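Local coordinates for protein S-adenosylmethionine:tRNA ribosyltransferase-isomerase (Thermotoga maritima, PDB 1VKY) that probably transfers and isomerises the ribose of S-adenosylmethionine onto the 7-aminomethyl-7-deazaguanine base of tRNA, giving epoxyqueuosine, at residues B[52-55]-B[56-59]; B[246-249]-B[250-254]. All coordinates share one frame; numbering follows the deposited sequence.

Contact 1: residues B[52-55]-B[56-59]; sequences HRIF and REII
The Arg-53 guanidinium carries CB of Glu-57 over one face, 3.7 Å above its plane and offset toward the rim. The Glu-57 carboxylate is turned 40° from this plane, and the two side chains cross at about a right angle. NH1 of Arg-53 meets OE1 of Glu-57 at 3.0 Å in a salt bridge. The same guanidinium reaches Glu-60 through NH2 and the Tyr-61 hydroxyl through NE. The Phe-55 ring meets the ring of His-190 and packs edge-to-face with Phe-191. Its CZ lies 4.1 Å from CD1 of Ile-58. These two side chains lie side by side, pointing the same way, and both touch Leu-195 and Val-300.

OE1 of Glu-57 also accepts a hydrogen bond from the backbone N of Ile-54 at 2.9 Å, from above the carboxylate plane. CG of Glu-57 is anti to its own carbonyl carbon (chi1 -66°), and the extended chain beyond it carries OE1 back to the strand end. In return, Glu-57 N donates to Ile-54 O at 2.9 Å. Ile-58 N to Phe-55 O, also 2.9 Å, continues the 3-10 turn.

Strand 49-54 lies at the margin of the mixed sheet. The residues flanking Ile-54 make backbone hydrogen bonds, Arg-53 to Leu-40 and Phe-55 to Ser-38. OE1 of Glu-57 takes up the N-H of Ile-54 between them, and the arginine beside it would probably favour the charged carboxylate.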
loop_
_atom_site.group_PDB
_atom_site.type_symbol
_atom_site.label_atom_id
_atom_site.label_comp_id
_atom_site.label_asym_id
_atom_site.label_seq_id
_atom_site.Cartn_x
_atom_site.Cartn_y
_atom_site.Cartn_z
ATOM N N HIS B 52 2.238 -20.502 15.661
ATOM C CA HIS B 52 2.310 -20.002 14.287
ATOM C C HIS B 52 1.136 -20.566 13.486
ATOM O O HIS B 52 1.117 -21.737 13.174
ATOM C CB HIS B 52 3.650 -20.423 13.700
ATOM C CG HIS B 52 4.797 -19.937 14.516
ATOM N ND1 HIS B 52 5.250 -18.641 14.455
ATOM C CD2 HIS B 52 5.516 -20.545 15.486
ATOM C CE1 HIS B 52 6.236 -18.483 15.320
ATOM N NE2 HIS B 52 6.414 -19.623 15.961
ATOM N N ARG B 53 0.173 -19.698 13.162
ATOM C CA ARG B 53 -1.128 -20.092 12.603
ATOM C C ARG B 53 -1.386 -19.258 11.343
ATOM O O ARG B 53 -0.477 -18.562 10.869
ATOM C CB ARG B 53 -2.238 -19.892 13.646
ATOM C CG ARG B 53 -1.977 -20.720 14.913
ATOM C CD ARG B 53 -2.138 -22.274 14.688
ATOM N NE ARG B 53 -3.351 -22.498 15.373
ATOM C CZ ARG B 53 -4.426 -23.027 14.921
ATOM N NH1 ARG B 53 -4.519 -23.637 13.768
ATOM N NH2 ARG B 53 -5.419 -23.040 15.743
ATOM N N ILE B 54 -2.595 -19.415 10.805
ATOM C CA ILE B 54 -3.121 -18.662 9.677
ATOM C C ILE B 54 -4.292 -17.858 10.188
ATOM O O ILE B 54 -4.996 -18.317 11.087
ATOM C CB ILE B 54 -3.601 -19.634 8.558
ATOM C CG1 ILE B 54 -2.434 -20.448 8.043
ATOM C CG2 ILE B 54 -4.280 -18.899 7.422
ATOM C CD1 ILE B 54 -1.267 -19.625 7.627
ATOM N N PHE B 55 -4.524 -16.679 9.602
ATOM C CA PHE B 55 -5.463 -15.734 10.166
ATOM C C PHE B 55 -6.856 -16.293 10.385
ATOM O O PHE B 55 -7.476 -16.012 11.414
ATOM C CB PHE B 55 -5.560 -14.417 9.375
ATOM C CG PHE B 55 -6.167 -13.302 10.199
ATOM C CD1 PHE B 55 -5.381 -12.538 11.024
ATOM C CD2 PHE B 55 -7.520 -13.077 10.192
ATOM C CE1 PHE B 55 -5.952 -11.551 11.817
ATOM C CE2 PHE B 55 -8.088 -12.119 10.968
ATOM C CZ PHE B 55 -7.310 -11.354 11.802
ATOM N N ARG B 56 -7.373 -17.048 9.425
ATOM C CA ARG B 56 -8.755 -17.561 9.535
ATOM C C ARG B 56 -8.937 -18.479 10.746
ATOM O O ARG B 56 -10.051 -18.661 11.223
ATOM C CB ARG B 56 -9.169 -18.297 8.267
ATOM C CG ARG B 56 -8.304 -19.506 7.930
ATOM C CD ARG B 56 -8.745 -20.271 6.671
ATOM N NE ARG B 56 -8.908 -19.369 5.533
ATOM C CZ ARG B 56 -8.078 -19.254 4.494
ATOM N NH1 ARG B 56 -6.972 -20.008 4.382
ATOM N NH2 ARG B 56 -8.367 -18.362 3.548
ATOM N N GLU B 57 -7.833 -19.018 11.265
ATOM C CA GLU B 57 -7.820 -19.843 12.509
ATOM C C GLU B 57 -7.948 -19.044 13.824
ATOM O O GLU B 57 -7.957 -19.608 14.928
ATOM C CB GLU B 57 -6.543 -20.690 12.506
ATOM C CG GLU B 57 -6.549 -21.707 11.380
ATOM C CD GLU B 57 -5.190 -22.315 11.078
ATOM O OE1 GLU B 57 -4.136 -21.751 11.416
ATOM O OE2 GLU B 57 -5.176 -23.380 10.462
ATOM N N ILE B 58 -8.103 -17.722 13.707
ATOM C CA ILE B 58 -8.378 -16.871 14.871
ATOM C C ILE B 58 -9.615 -17.311 15.593
ATOM O O ILE B 58 -9.674 -17.204 16.805
ATOM C CB ILE B 58 -8.488 -15.355 14.477
ATOM C CG1 ILE B 58 -8.427 -14.462 15.732
ATOM C CG2 ILE B 58 -9.750 -15.063 13.639
ATOM C CD1 ILE B 58 -8.169 -13.034 15.410
ATOM N N ILE B 59 -10.584 -17.858 14.866
ATOM C CA ILE B 59 -11.814 -18.332 15.486
ATOM C C ILE B 59 -11.597 -19.403 16.589
ATOM O O ILE B 59 -12.364 -19.502 17.533
ATOM C CB ILE B 59 -12.736 -18.878 14.382
ATOM C CG1 ILE B 59 -14.154 -19.131 14.912
ATOM C CG2 ILE B 59 -12.135 -20.121 13.728
ATOM C CD1 ILE B 59 -15.174 -19.222 13.783
#

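Contact 2: residues B[246-249]-B[250-254]; sequences LRET and RERGN
Glu-251 N donates to Arg-247 O at 2.9 Å, and Arg-252 N to Glu-248 O at 2.9 Å. These are regular bonds of the last turns of helix 240-252. Water 1 joins two side chains one turn apart: it donates to Glu-248 OE1 at 2.9 Å and accepts from Arg-252 NH1 at 3.0 Å. It sits in the plane of the guanidinium, at the edge. Arg-252 NE also bonds to Asn-254 OD1 at 3.1 Å, while NH2 reaches Gly-65 O. The salt bridge from Arg-247 NH1 to Glu-251 OE1 is weak, at 3.4 Å. There the carboxylate stands at the guanidinium edge, with the planes 47° apart. The bend of the Arg-247 chain at chi3 (39°) places NH1 beside it.

The helix ends in a Schellman motif. Gly-253 takes positive phi and bonds back to Arg-250 O, and Asn-254 N donates to Thr-249 O at 3.0 Å.

The Arg-252 guanidinium lies with one face over CA of Thr-249. Thr-249 CG2 rests against CB of Asn-254 at 3.8 Å, and its OG1 bonds to Lys-245 O. Putting a glycine in place of Thr-249 would probably open a gap beside Asn-254 CB and leave Lys-245 O without its hydroxyl partner. Thr-249 and Leu-246 both pack on Leu-67 and Ile-256, so this side of the helix lies on strands 67-75 and 256-259. The Arg-250 guanidinium forms a salt bridge to Asp-297 and a hydrogen bond to Lys-294 O.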
loop_
_atom_site.group_PDB
_atom_site.type_symbol
_atom_site.label_atom_id
_atom_site.label_comp_id
_atom_site.label_asym_id
_atom_site.label_seq_id
_atom_site.Cartn_x
_atom_site.Cartn_y
_atom_site.Cartn_z
ATOM N N LEU B 246 -19.256 -2.873 25.696
ATOM C CA LEU B 246 -18.040 -3.030 26.516
ATOM C C LEU B 246 -18.443 -3.409 27.933
ATOM O O LEU B 246 -17.839 -4.289 28.574
ATOM C CB LEU B 246 -17.228 -1.709 26.548
ATOM C CG LEU B 246 -16.584 -1.256 25.251
ATOM C CD1 LEU B 246 -16.206 0.198 25.351
ATOM C CD2 LEU B 246 -15.392 -2.108 24.940
ATOM N N ARG B 247 -19.454 -2.718 28.442
ATOM C CA ARG B 247 -19.943 -2.978 29.794
ATOM C C ARG B 247 -20.593 -4.361 29.905
ATOM O O ARG B 247 -20.320 -5.113 30.826
ATOM C CB ARG B 247 -20.933 -1.900 30.218
ATOM C CG ARG B 247 -21.429 -2.134 31.637
ATOM C CD ARG B 247 -22.447 -1.104 32.196
ATOM N NE ARG B 247 -23.438 -0.653 31.216
ATOM C CZ ARG B 247 -24.471 -1.374 30.779
ATOM N NH1 ARG B 247 -24.682 -2.626 31.211
ATOM N NH2 ARG B 247 -25.289 -0.831 29.876
ATOM N N GLU B 248 -21.414 -4.722 28.939
ATOM C CA GLU B 248 -22.029 -6.073 28.910
ATOM C C GLU B 248 -21.023 -7.230 28.799
ATOM O O GLU B 248 -21.203 -8.302 29.402
ATOM C CB GLU B 248 -23.008 -6.160 27.752
ATOM C CG GLU B 248 -24.270 -5.332 27.933
ATOM C CD GLU B 248 -25.101 -5.281 26.677
ATOM O OE1 GLU B 248 -24.607 -5.676 25.590
ATOM O OE2 GLU B 248 -26.251 -4.838 26.781
ATOM N N THR B 249 -19.971 -7.021 28.020
ATOM C CA THR B 249 -18.942 -8.036 27.840
ATOM C C THR B 249 -18.187 -8.286 29.151
ATOM O O THR B 249 -17.999 -9.422 29.571
ATOM C CB THR B 249 -17.972 -7.564 26.751
ATOM O OG1 THR B 249 -18.691 -7.365 25.535
ATOM C CG2 THR B 249 -17.011 -8.669 26.363
ATOM N N ARG B 250 -17.816 -7.202 29.806
ATOM C CA ARG B 250 -17.215 -7.238 31.135
ATOM C C ARG B 250 -18.128 -7.940 32.154
ATOM O O ARG B 250 -17.690 -8.827 32.884
ATOM C CB ARG B 250 -16.936 -5.820 31.604
ATOM C CG ARG B 250 -15.609 -5.239 31.144
ATOM C CD ARG B 250 -14.520 -5.328 32.231
ATOM N NE ARG B 250 -13.186 -4.951 31.748
ATOM C CZ ARG B 250 -12.505 -5.663 30.863
ATOM N NH1 ARG B 250 -13.022 -6.775 30.355
ATOM N NH2 ARG B 250 -11.320 -5.268 30.486
ATOM N N GLU B 251 -19.391 -7.540 32.194
ATOM C CA GLU B 251 -20.376 -8.190 33.069
ATOM C C GLU B 251 -20.475 -9.684 32.825
ATOM O O GLU B 251 -20.562 -10.444 33.769
ATOM C CB GLU B 251 -21.745 -7.540 32.911
ATOM C CG GLU B 251 -21.758 -6.134 33.475
ATOM C CD GLU B 251 -23.043 -5.353 33.208
ATOM O OE1 GLU B 251 -23.132 -4.213 33.747
ATOM O OE2 GLU B 251 -23.930 -5.858 32.464
ATOM N N ARG B 252 -20.454 -10.113 31.569
ATOM C CA ARG B 252 -20.494 -11.548 31.235
ATOM C C ARG B 252 -19.223 -12.273 31.583
ATOM O O ARG B 252 -19.186 -13.496 31.541
ATOM C CB ARG B 252 -20.717 -11.754 29.742
ATOM C CG ARG B 252 -22.102 -11.475 29.293
ATOM C CD ARG B 252 -22.364 -11.983 27.898
ATOM N NE ARG B 252 -21.399 -11.527 26.888
ATOM C CZ ARG B 252 -21.477 -10.361 26.259
ATOM N NH1 ARG B 252 -22.417 -9.483 26.559
ATOM N NH2 ARG B 252 -20.585 -10.046 25.342
ATOM N N GLY B 253 -18.151 -11.531 31.848
ATOM C CA GLY B 253 -16.863 -12.139 32.090
ATOM C C GLY B 253 -16.152 -12.557 30.807
ATOM O O GLY B 253 -15.165 -13.278 30.874
ATOM N N ASN B 254 -16.587 -12.054 29.649
ATOM C CA ASN B 254 -15.895 -12.365 28.346
ATOM C C ASN B 254 -14.790 -11.353 28.026
ATOM O O ASN B 254 -14.598 -10.396 28.768
ATOM C CB ASN B 254 -16.885 -12.381 27.188
ATOM C CG ASN B 254 -17.818 -13.562 27.236
ATOM O OD1 ASN B 254 -19.003 -13.392 27.388
ATOM N ND2 ASN B 254 -17.285 -14.751 27.087
HETATM O O HOH W 1 -22.524 -7.344 24.452
#

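Contact 1 and contact 2 do not touch. Their centres are 24 Å apart and their nearest atoms about 12 Å. Both border the large mixed sheet. Contact 1 ends one of its two outermost strands, 49-54, while contact 2 ends a helix packed on strands 67-75 and 256-259, further inside the sheet. The chain after 56-59 soon reaches contact 2: Gly-65, in the loop before strand 67-75, and Leu-67, in that strand, meet residues of 246-254. A second route runs through strand 298-302. Its Val-300 touches Phe-55 and Ile-58 of contact 1, and Asp-297, just before it, pairs with Arg-250 of contact 2.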